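Local coordinates for protein Pre-mRNA-splicing factor 38 (Chaetomium thermophilum, PDB 5F5T) that is probably required for pre-mRNA splicing, as a nuclear spliceosome component of the PRP38 family, at residues V72-G77 with P85-C90; K115-R120 with D146-R151; L122-I127 with E165-L170. One frame throughout, in Å; residues are numbered along the deposited sequence.

Contact 1: residues V72-G77 with P85-C90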
loop_
_atom_site.group_PDB
_atom_site.type_symbol
_atom_site.label_atom_id
_atom_site.label_comp_id
_atom_site.label_asym_id
_atom_site.label_seq_id
_atom_site.Cartn_x
_atom_site.Cartn_y
_atom_site.Cartn_z
ATOM N N VAL A 72 10.630 6.101 -14.556
ATOM C CA VAL A 72 9.380 6.306 -13.832
ATOM C C VAL A 72 9.349 7.690 -13.186
ATOM O O VAL A 72 10.275 8.110 -12.482
ATOM C CB VAL A 72 9.087 5.166 -12.808
ATOM C CG1 VAL A 72 10.087 4.049 -12.939
ATOM C CG2 VAL A 72 8.967 5.668 -11.390
ATOM N N ARG A 73 8.297 8.424 -13.525
ATOM C CA ARG A 73 8.093 9.784 -13.059
ATOM C C ARG A 73 6.785 9.899 -12.290
ATOM O O ARG A 73 6.400 10.989 -11.870
ATOM C CB ARG A 73 8.101 10.758 -14.238
ATOM C CG ARG A 73 9.430 10.836 -14.956
ATOM C CD ARG A 73 10.552 11.164 -13.982
ATOM N NE ARG A 73 11.843 11.266 -14.656
ATOM C CZ ARG A 73 12.823 10.377 -14.539
ATOM N NH1 ARG A 73 12.666 9.307 -13.771
ATOM N NH2 ARG A 73 13.964 10.557 -15.191
ATOM N N PHE A 74 6.085 8.775 -12.145
ATOM C CA PHE A 74 4.840 8.750 -11.387
ATOM C C PHE A 74 4.408 7.335 -11.029
ATOM O O PHE A 74 4.889 6.359 -11.601
ATOM C CB PHE A 74 3.718 9.446 -12.165
ATOM C CG PHE A 74 3.461 8.860 -13.523
ATOM C CD1 PHE A 74 2.592 7.789 -13.679
ATOM C CD2 PHE A 74 4.080 9.384 -14.647
ATOM C CE1 PHE A 74 2.350 7.247 -14.928
ATOM C CE2 PHE A 74 3.843 8.848 -15.899
ATOM C CZ PHE A 74 2.977 7.775 -16.039
ATOM N N VAL A 75 3.481 7.239 -10.083
ATOM C CA VAL A 75 2.846 5.972 -9.752
ATOM C C VAL A 75 1.453 5.932 -10.375
ATOM O O VAL A 75 0.728 6.927 -10.367
ATOM C CB VAL A 75 2.759 5.748 -8.221
ATOM C CG1 VAL A 75 4.151 5.720 -7.608
ATOM C CG2 VAL A 75 1.905 6.812 -7.563
ATOM N N GLY A 76 1.123 4.805 -10.994
ATOM C CA GLY A 76 -0.178 4.619 -11.607
ATOM C C GLY A 76 -0.316 3.220 -12.173
ATOM O O GLY A 76 0.671 2.491 -12.272
ATOM N N GLY A 77 -1.536 2.850 -12.551
ATOM C CA GLY A 77 -1.787 1.582 -13.214
ATOM C C GLY A 77 -1.885 1.750 -14.718
ATOM O O GLY A 77 -0.893 2.056 -15.384
ATOM N N PRO A 85 -0.184 1.083 -19.665
ATOM C CA PRO A 85 0.325 0.818 -18.319
ATOM C C PRO A 85 1.545 1.679 -18.045
ATOM O O PRO A 85 2.375 1.856 -18.937
ATOM C CB PRO A 85 0.695 -0.662 -18.369
ATOM C CG PRO A 85 1.052 -0.899 -19.794
ATOM C CD PRO A 85 0.185 0.020 -20.616
ATOM N N SER A 86 1.653 2.208 -16.833
ATOM C CA SER A 86 2.779 3.064 -16.494
ATOM C C SER A 86 4.053 2.241 -16.463
ATOM O O SER A 86 4.004 1.031 -16.230
ATOM C CB SER A 86 2.564 3.736 -15.142
ATOM O OG SER A 86 2.586 2.776 -14.100
ATOM N N PRO A 87 5.200 2.889 -16.708
ATOM C CA PRO A 87 6.482 2.203 -16.540
ATOM C C PRO A 87 6.590 1.592 -15.147
ATOM O O PRO A 87 7.147 0.510 -14.979
ATOM C CB PRO A 87 7.498 3.328 -16.734
ATOM C CG PRO A 87 6.814 4.256 -17.698
ATOM C CD PRO A 87 5.378 4.259 -17.226
ATOM N N PHE A 88 6.019 2.281 -14.165
ATOM C CA PHE A 88 5.981 1.804 -12.790
ATOM C C PHE A 88 5.305 0.436 -12.695
ATOM O O PHE A 88 5.848 -0.500 -12.096
ATOM C CB PHE A 88 5.267 2.834 -11.916
ATOM C CG PHE A 88 5.155 2.445 -10.472
ATOM C CD1 PHE A 88 6.200 2.677 -9.598
ATOM C CD2 PHE A 88 3.981 1.900 -9.976
ATOM C CE1 PHE A 88 6.093 2.337 -8.266
ATOM C CE2 PHE A 88 3.869 1.560 -8.642
ATOM C CZ PHE A 88 4.927 1.779 -7.786
ATOM N N LEU A 89 4.128 0.324 -13.305
ATOM C CA LEU A 89 3.376 -0.925 -13.296
ATOM C C LEU A 89 4.130 -2.026 -14.028
ATOM O O LEU A 89 4.200 -3.164 -13.556
ATOM C CB LEU A 89 2.002 -0.732 -13.931
ATOM C CG LEU A 89 1.066 -1.936 -13.840
ATOM C CD1 LEU A 89 0.911 -2.375 -12.396
ATOM C CD2 LEU A 89 -0.287 -1.602 -14.443
ATOM N N CYS A 90 4.707 -1.676 -15.175
ATOM C CA CYS A 90 5.452 -2.635 -15.979
ATOM C C CYS A 90 6.620 -3.203 -15.191
ATOM O O CYS A 90 6.880 -4.405 -15.225
ATOM C CB CYS A 90 5.961 -1.981 -17.262
ATOM S SG CYS A 90 4.662 -1.456 -18.394
HETATM O O HOH W 1 5.712 5.227 -14.101
#

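Contact 2: residues K115-R120 with D146-R151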
loop_
_atom_site.group_PDB
_atom_site.type_symbol
_atom_site.label_atom_id
_atom_site.label_comp_id
_atom_site.label_asym_id
_atom_site.label_seq_id
_atom_site.Cartn_x
_atom_site.Cartn_y
_atom_site.Cartn_z
ATOM N N LYS A 115 17.706 6.886 -1.521
ATOM C CA LYS A 115 18.146 7.701 -2.656
ATOM C C LYS A 115 17.034 8.001 -3.676
ATOM O O LYS A 115 16.900 9.135 -4.143
ATOM C CB LYS A 115 19.333 7.035 -3.361
ATOM C CG LYS A 115 20.585 6.926 -2.495
ATOM C CD LYS A 115 21.823 6.577 -3.316
ATOM C CE LYS A 115 21.941 5.078 -3.554
ATOM N NZ LYS A 115 22.742 4.756 -4.772
ATOM N N PHE A 116 16.241 6.988 -4.017
ATOM C CA PHE A 116 15.212 7.139 -5.048
ATOM C C PHE A 116 13.821 6.761 -4.557
ATOM O O PHE A 116 13.507 5.578 -4.356
ATOM C CB PHE A 116 15.554 6.301 -6.275
ATOM C CG PHE A 116 16.989 6.411 -6.699
ATOM C CD1 PHE A 116 17.487 7.591 -7.239
ATOM C CD2 PHE A 116 17.841 5.333 -6.559
ATOM C CE1 PHE A 116 18.817 7.683 -7.630
ATOM C CE2 PHE A 116 19.166 5.417 -6.948
ATOM C CZ PHE A 116 19.655 6.595 -7.483
ATOM N N LYS A 117 12.982 7.779 -4.399
ATOM C CA LYS A 117 11.665 7.610 -3.804
ATOM C C LYS A 117 10.766 6.668 -4.601
ATOM O O LYS A 117 10.004 5.913 -4.012
ATOM C CB LYS A 117 10.972 8.966 -3.633
ATOM C CG LYS A 117 10.986 9.843 -4.871
ATOM C CD LYS A 117 10.668 11.284 -4.514
ATOM C CE LYS A 117 10.419 12.115 -5.746
ATOM N NZ LYS A 117 9.870 13.437 -5.350
ATOM N N TYR A 118 10.819 6.727 -5.929
ATOM C CA TYR A 118 9.989 5.842 -6.748
ATOM C C TYR A 118 10.451 4.387 -6.629
ATOM O O TYR A 118 9.656 3.461 -6.782
ATOM C CB TYR A 118 9.980 6.303 -8.207
ATOM C CG TYR A 118 9.136 7.541 -8.394
ATOM C CD1 TYR A 118 7.754 7.474 -8.302
ATOM C CD2 TYR A 118 9.723 8.785 -8.597
ATOM C CE1 TYR A 118 6.973 8.603 -8.439
ATOM C CE2 TYR A 118 8.946 9.926 -8.732
ATOM C CZ TYR A 118 7.572 9.825 -8.653
ATOM O OH TYR A 118 6.791 10.949 -8.785
ATOM N N LEU A 119 11.732 4.182 -6.343
ATOM C CA LEU A 119 12.223 2.833 -6.085
ATOM C C LEU A 119 11.581 2.289 -4.808
ATOM O O LEU A 119 11.212 1.114 -4.737
ATOM C CB LEU A 119 13.747 2.810 -5.968
ATOM C CG LEU A 119 14.363 1.425 -5.760
ATOM C CD1 LEU A 119 13.850 0.462 -6.828
ATOM C CD2 LEU A 119 15.875 1.501 -5.802
ATOM N N ARG A 120 11.458 3.149 -3.798
ATOM C CA ARG A 120 10.796 2.772 -2.552
ATOM C C ARG A 120 9.322 2.498 -2.787
ATOM O O ARG A 120 8.751 1.585 -2.194
ATOM C CB ARG A 120 10.965 3.857 -1.481
ATOM C CG ARG A 120 10.165 3.583 -0.215
ATOM C CD ARG A 120 10.606 4.425 0.969
ATOM N NE ARG A 120 12.043 4.326 1.196
ATOM C CZ ARG A 120 12.709 5.029 2.104
ATOM N NH1 ARG A 120 14.018 4.865 2.231
ATOM N NH2 ARG A 120 12.072 5.896 2.882
ATOM N N ASP A 146 7.738 8.888 5.721
ATOM C CA ASP A 146 8.351 9.384 4.495
ATOM C C ASP A 146 7.379 10.360 3.835
ATOM O O ASP A 146 6.307 9.975 3.365
ATOM C CB ASP A 146 8.693 8.223 3.558
ATOM C CG ASP A 146 9.586 8.634 2.397
ATOM O OD1 ASP A 146 9.691 9.842 2.097
ATOM O OD2 ASP A 146 10.184 7.729 1.775
ATOM N N ARG A 147 7.767 11.627 3.796
ATOM C CA ARG A 147 6.861 12.692 3.390
ATOM C C ARG A 147 7.188 13.235 2.004
ATOM O O ARG A 147 6.615 14.235 1.575
ATOM C CB ARG A 147 6.908 13.826 4.415
ATOM C CG ARG A 147 8.138 14.705 4.282
ATOM C CD ARG A 147 8.111 15.854 5.264
ATOM N NE ARG A 147 8.945 15.599 6.432
ATOM C CZ ARG A 147 10.058 16.270 6.705
ATOM N NH1 ARG A 147 10.466 17.235 5.888
ATOM N NH2 ARG A 147 10.761 15.980 7.791
ATOM N N ARG A 148 8.095 12.563 1.304
ATOM C CA ARG A 148 8.525 13.007 -0.017
ATOM C C ARG A 148 7.368 13.013 -1.012
ATOM O O ARG A 148 6.500 12.144 -0.973
ATOM C CB ARG A 148 9.661 12.121 -0.539
ATOM C CG ARG A 148 10.999 12.360 0.146
ATOM C CD ARG A 148 12.068 11.388 -0.352
ATOM N NE ARG A 148 11.749 10.002 -0.021
ATOM C CZ ARG A 148 12.462 8.955 -0.421
ATOM N NH1 ARG A 148 13.544 9.132 -1.167
ATOM N NH2 ARG A 148 12.092 7.729 -0.074
ATOM N N LYS A 149 7.373 13.993 -1.907
ATOM C CA LYS A 149 6.317 14.130 -2.902
ATOM C C LYS A 149 6.434 13.116 -4.036
ATOM O O LYS A 149 7.528 12.829 -4.520
ATOM C CB LYS A 149 6.332 15.543 -3.482
ATOM C CG LYS A 149 6.203 16.634 -2.449
ATOM C CD LYS A 149 6.350 17.996 -3.086
ATOM C CE LYS A 149 6.237 19.094 -2.042
ATOM N NZ LYS A 149 6.437 20.431 -2.641
ATOM N N LEU A 150 5.288 12.610 -4.473
ATOM C CA LEU A 150 5.199 11.701 -5.608
ATOM C C LEU A 150 4.120 12.186 -6.567
ATOM O O LEU A 150 3.142 12.810 -6.148
ATOM C CB LEU A 150 4.872 10.278 -5.154
ATOM C CG LEU A 150 5.837 9.526 -4.239
ATOM C CD1 LEU A 150 5.247 8.170 -3.894
ATOM C CD2 LEU A 150 7.201 9.372 -4.887
ATOM N N ARG A 151 4.279 11.874 -7.848
ATOM C CA ARG A 151 3.245 12.192 -8.817
ATOM C C ARG A 151 2.405 10.940 -9.026
ATOM O O ARG A 151 2.929 9.826 -9.062
ATOM C CB ARG A 151 3.828 12.654 -10.152
ATOM C CG ARG A 151 4.715 13.880 -10.062
ATOM C CD ARG A 151 3.998 15.155 -9.663
ATOM N NE ARG A 151 2.775 15.474 -10.379
ATOM C CZ ARG A 151 1.969 16.460 -10.001
ATOM N NH1 ARG A 151 2.281 17.174 -8.928
ATOM N NH2 ARG A 151 0.859 16.733 -10.672
#

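Contact 3: residues L122-I127 with E165-L170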
loop_
_atom_site.group_PDB
_atom_site.type_symbol
_atom_site.label_atom_id
_atom_site.label_comp_id
_atom_site.label_asym_id
_atom_site.label_seq_id
_atom_site.Cartn_x
_atom_site.Cartn_y
_atom_site.Cartn_z
ATOM N N LEU A 122 7.970 1.453 -5.587
ATOM C CA LEU A 122 7.915 0.189 -6.305
ATOM C C LEU A 122 8.101 -0.982 -5.358
ATOM O O LEU A 122 7.326 -1.937 -5.383
ATOM C CB LEU A 122 8.988 0.142 -7.393
ATOM C CG LEU A 122 8.969 -1.105 -8.283
ATOM C CD1 LEU A 122 7.561 -1.367 -8.805
ATOM C CD2 LEU A 122 9.973 -1.011 -9.425
ATOM N N ALA A 123 9.115 -0.887 -4.505
ATOM C CA ALA A 123 9.418 -1.954 -3.558
ATOM C C ALA A 123 8.256 -2.171 -2.598
ATOM O O ALA A 123 7.892 -3.304 -2.305
ATOM C CB ALA A 123 10.693 -1.643 -2.794
ATOM N N ALA A 124 7.674 -1.080 -2.114
ATOM C CA ALA A 124 6.543 -1.163 -1.203
ATOM C C ALA A 124 5.351 -1.815 -1.895
ATOM O O ALA A 124 4.666 -2.655 -1.308
ATOM C CB ALA A 124 6.174 0.211 -0.687
ATOM N N PHE A 125 5.120 -1.432 -3.149
ATOM C CA PHE A 125 4.038 -2.005 -3.944
ATOM C C PHE A 125 4.227 -3.515 -4.058
ATOM O O PHE A 125 3.321 -4.295 -3.746
ATOM C CB PHE A 125 4.003 -1.362 -5.332
ATOM C CG PHE A 125 2.815 -1.759 -6.170
ATOM C CD1 PHE A 125 1.569 -1.949 -5.599
ATOM C CD2 PHE A 125 2.950 -1.935 -7.540
ATOM C CE1 PHE A 125 0.479 -2.307 -6.377
ATOM C CE2 PHE A 125 1.866 -2.295 -8.322
ATOM C CZ PHE A 125 0.628 -2.480 -7.740
ATOM N N TYR A 126 5.433 -3.916 -4.449
ATOM C CA TYR A 126 5.763 -5.321 -4.640
ATOM C C TYR A 126 5.614 -6.108 -3.343
ATOM O O TYR A 126 5.150 -7.250 -3.344
ATOM C CB TYR A 126 7.186 -5.463 -5.184
ATOM C CG TYR A 126 7.570 -6.892 -5.487
ATOM C CD1 TYR A 126 7.155 -7.506 -6.659
ATOM C CD2 TYR A 126 8.336 -7.629 -4.595
ATOM C CE1 TYR A 126 7.496 -8.814 -6.937
ATOM C CE2 TYR A 126 8.683 -8.937 -4.865
ATOM C CZ TYR A 126 8.260 -9.525 -6.038
ATOM O OH TYR A 126 8.602 -10.830 -6.310
ATOM N N ILE A 127 6.023 -5.493 -2.237
ATOM C CA ILE A 127 5.907 -6.120 -0.931
ATOM C C ILE A 127 4.438 -6.345 -0.585
ATOM O O ILE A 127 4.060 -7.425 -0.135
ATOM C CB ILE A 127 6.583 -5.277 0.163
ATOM C CG1 ILE A 127 8.105 -5.381 0.037
ATOM C CG2 ILE A 127 6.137 -5.733 1.549
ATOM C CD1 ILE A 127 8.869 -4.666 1.133
ATOM N N GLU A 165 1.185 8.788 1.980
ATOM C CA GLU A 165 -0.157 8.574 1.450
ATOM C C GLU A 165 -0.227 7.323 0.574
ATOM O O GLU A 165 -1.217 6.594 0.596
ATOM C CB GLU A 165 -0.612 9.793 0.655
ATOM C CG GLU A 165 -1.446 10.770 1.466
ATOM C CD GLU A 165 -2.127 11.808 0.595
ATOM O OE1 GLU A 165 -1.846 11.839 -0.623
ATOM O OE2 GLU A 165 -2.948 12.585 1.124
ATOM N N PHE A 166 0.826 7.083 -0.198
ATOM C CA PHE A 166 0.909 5.888 -1.027
ATOM C C PHE A 166 0.985 4.626 -0.162
ATOM O O PHE A 166 0.303 3.633 -0.429
ATOM C CB PHE A 166 2.119 5.983 -1.963
ATOM C CG PHE A 166 2.205 4.866 -2.958
ATOM C CD1 PHE A 166 1.243 4.717 -3.944
ATOM C CD2 PHE A 166 3.250 3.957 -2.904
ATOM C CE1 PHE A 166 1.324 3.682 -4.860
ATOM C CE2 PHE A 166 3.336 2.919 -3.815
ATOM C CZ PHE A 166 2.373 2.783 -4.795
ATOM N N ILE A 167 1.814 4.679 0.878
ATOM C CA ILE A 167 1.949 3.576 1.825
ATOM C C ILE A 167 0.623 3.305 2.516
ATOM O O ILE A 167 0.187 2.156 2.617
ATOM C CB ILE A 167 3.017 3.867 2.897
ATOM C CG1 ILE A 167 4.394 4.012 2.253
ATOM C CG2 ILE A 167 3.035 2.772 3.944
ATOM C CD1 ILE A 167 4.836 2.794 1.500
ATOM N N ASP A 168 -0.019 4.374 2.976
ATOM C CA ASP A 168 -1.309 4.257 3.641
ATOM C C ASP A 168 -2.337 3.639 2.698
ATOM O O ASP A 168 -3.170 2.835 3.121
ATOM C CB ASP A 168 -1.793 5.626 4.126
ATOM C CG ASP A 168 -2.948 5.525 5.105
ATOM O OD1 ASP A 168 -2.910 4.646 5.991
ATOM O OD2 ASP A 168 -3.904 6.318 4.976
ATOM N N ASP A 169 -2.268 4.010 1.420
ATOM C CA ASP A 169 -3.134 3.416 0.407
ATOM C C ASP A 169 -2.888 1.916 0.265
ATOM O O ASP A 169 -3.829 1.130 0.185
ATOM C CB ASP A 169 -2.944 4.101 -0.944
ATOM C CG ASP A 169 -3.703 5.411 -1.046
ATOM O OD1 ASP A 169 -4.421 5.757 -0.085
ATOM O OD2 ASP A 169 -3.602 6.080 -2.098
ATOM N N LEU A 170 -1.620 1.525 0.242
ATOM C CA LEU A 170 -1.258 0.115 0.167
ATOM C C LEU A 170 -1.803 -0.654 1.367
ATOM O O LEU A 170 -2.250 -1.794 1.245
ATOM C CB LEU A 170 0.259 -0.043 0.100
ATOM C CG LEU A 170 0.961 0.460 -1.155
ATOM C CD1 LEU A 170 2.466 0.383 -0.959
ATOM C CD2 LEU A 170 0.533 -0.377 -2.352
#

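Contact 1: residues V72-G77 with P85-C90
Val-72, the first residue to leave helix 61-71, turns its side chain toward the start of helix 87-98, where CG2 lies 4.5 Å from CD1 of Phe-88. Two residues on, Phe-74 brings one corner of its ring to the turn ahead of that helix: CE1 is 3.5 Å from Ser-86 CB, and CZ brushes Pro-87 CD more loosely. The carbonyl of Phe-74 faces the helix too. A water placed over the centre of the Phe-74 ring donates to Phe-74 O and accepts from Phe-88 N, bridging the loop to an amide of the first helical turn. Val-75 then lays CG1 over the middle of one face of the Phe-88 ring, a CH-pi contact 4.0 Å from the centroid. CG of Phe-88 is anti to its backbone N (chi1 179°), which starts the ring off toward Val-75; the two side chains lie side by side and point the same way. Gly-76 O accepts from Ser-86 OG at 2.7 Å, the hydroxyl coming from above the carbonyl plane. At Gly-77, the carbonyl oxygen takes the N-H of Ser-86 at 2.9 Å, almost in line with the C=O bond, while Leu-89 CD2 packs against the glycine backbone. Ser-86 is the N-cap of helix 87-98, and its OG also accepts from Leu-89 N at 3.0 Å. One buried hydroxyl therefore both caps the helix and donates to the loop, while the water serves a second early amide, so the polar groups of the helix start are satisfied partly by the loop that lies beside it.

Contact 2: residues K115-R120 with D146-R151
Arg-120 and Asp-146 meet tip to tip in a salt bridge, with NH2 2.9 Å from OD2; the angle at hydrogen is poor, making the hydrogen bond within it weak, and the guanidinium and carboxylate planes are steeply inclined. Asp-146 is held more firmly by Arg-148, which grips it side-on: NE goes to OD1 and NH2 to OD2, each on a syn lone pair and near the guanidinium plane. OD1 also accepts from the backbone N of Arg-148, closing an Asx turn. The two arginines are like charges, and Arg-148 NH2 lies over one face of the Arg-120 guanidinium, offset toward its rim and 3.5 Å from Arg-120 NH2, with the shared carboxylate beside both. Among the neutral acceptors, Lys-149 O takes NZ of Lys-117 at 2.6 Å, at the end of a side chain extended beyond CG; the same ammonium forms a salt bridge with an acidic side chain of the other protein chain. Tyr-118 OH accepts from Arg-151 N at 2.8 Å in a nearly straight bond (167°), the amide lying close to the ring plane. The guanidinium of Arg-151 leads away and bonds Thr-158. Lys-117 CB lies over the centre of the Arg-148 guanidinium, 3.5 Å from CZ, and Leu-150 CD2 lies over one face of the Tyr-118 ring, displaced toward the rim, a CH-pi contact nearest CE1 at 3.6 Å. Met-163 of helix 163-172 touches Lys-117, Arg-120, Asp-146 and Leu-150. With two arginines around one carboxylate, Asp-146 is likely to stay ionised and to offset their mutual repulsion, while the lysine and tyrosine tie the first turn of helix 117-130 to the backbone of strand 149-153.

Contact 3: residues L122-I127 with E165-L170
Ala-124 CB meets two methyls of the facing helix, Ile-167 CD1 at 3.6 Å and Leu-170 CD1 at 3.7 Å. Ile-167 brings its terminal methyl there although its CB does not point straight at the other helix. Leu-170 splits its fork: CD1 rests on Ala-124, while CD2 meets the edge of the Phe-125 ring at CD1, 3.8 Å away, the two side chains crossing at about a right angle. Its CG, anti to the carbonyl carbon (chi1 -67°), is carried toward the facing helix. Phe-166 adds a looser touch, with the edge of its ring at CZ 4.5 Å from Phe-125 CB. An alanine in place of Leu-170 would probably open a gap beside Ala-124 and leave the Phe-125 ring without its neighbour at that edge, giving the ring more room to turn. Leu-140 of helix 133-140 packs on both Ala-124 and Ile-167, and Cys-177 and Leu-181 lie against Phe-125. The segments run almost parallel, 7° between their directions, with axes 10.4 Å apart at closest approach. Such an apolar, buried pairing of aligned helices, near the centre of the chain, is characteristic of the core of a mainly helical domain, here that of the PRP38 family.

From the N terminus, contact 1 closes first: it joins the end of helix 61-71 to the start of helix 87-98, and its segments enclose strand 78-79 and the turn to strand 84-85, which runs into the second segment. The other two both use helix 117-130, contact 2 at its start and contact 3 further along, and cross, because 115-120 and 122-127 are answered in the same order by 146-151 and 165-170. Contact 2 closes a loop holding the rest of helix 117-130 and helix 133-140, and brings in the hairpin of strands 149-153 and 158-162; contact 3 adds helix 163-172. Phe-88 reaches Leu-122 and Phe-166 of contact 3, and Val-75 N probably bonds Arg-151 O.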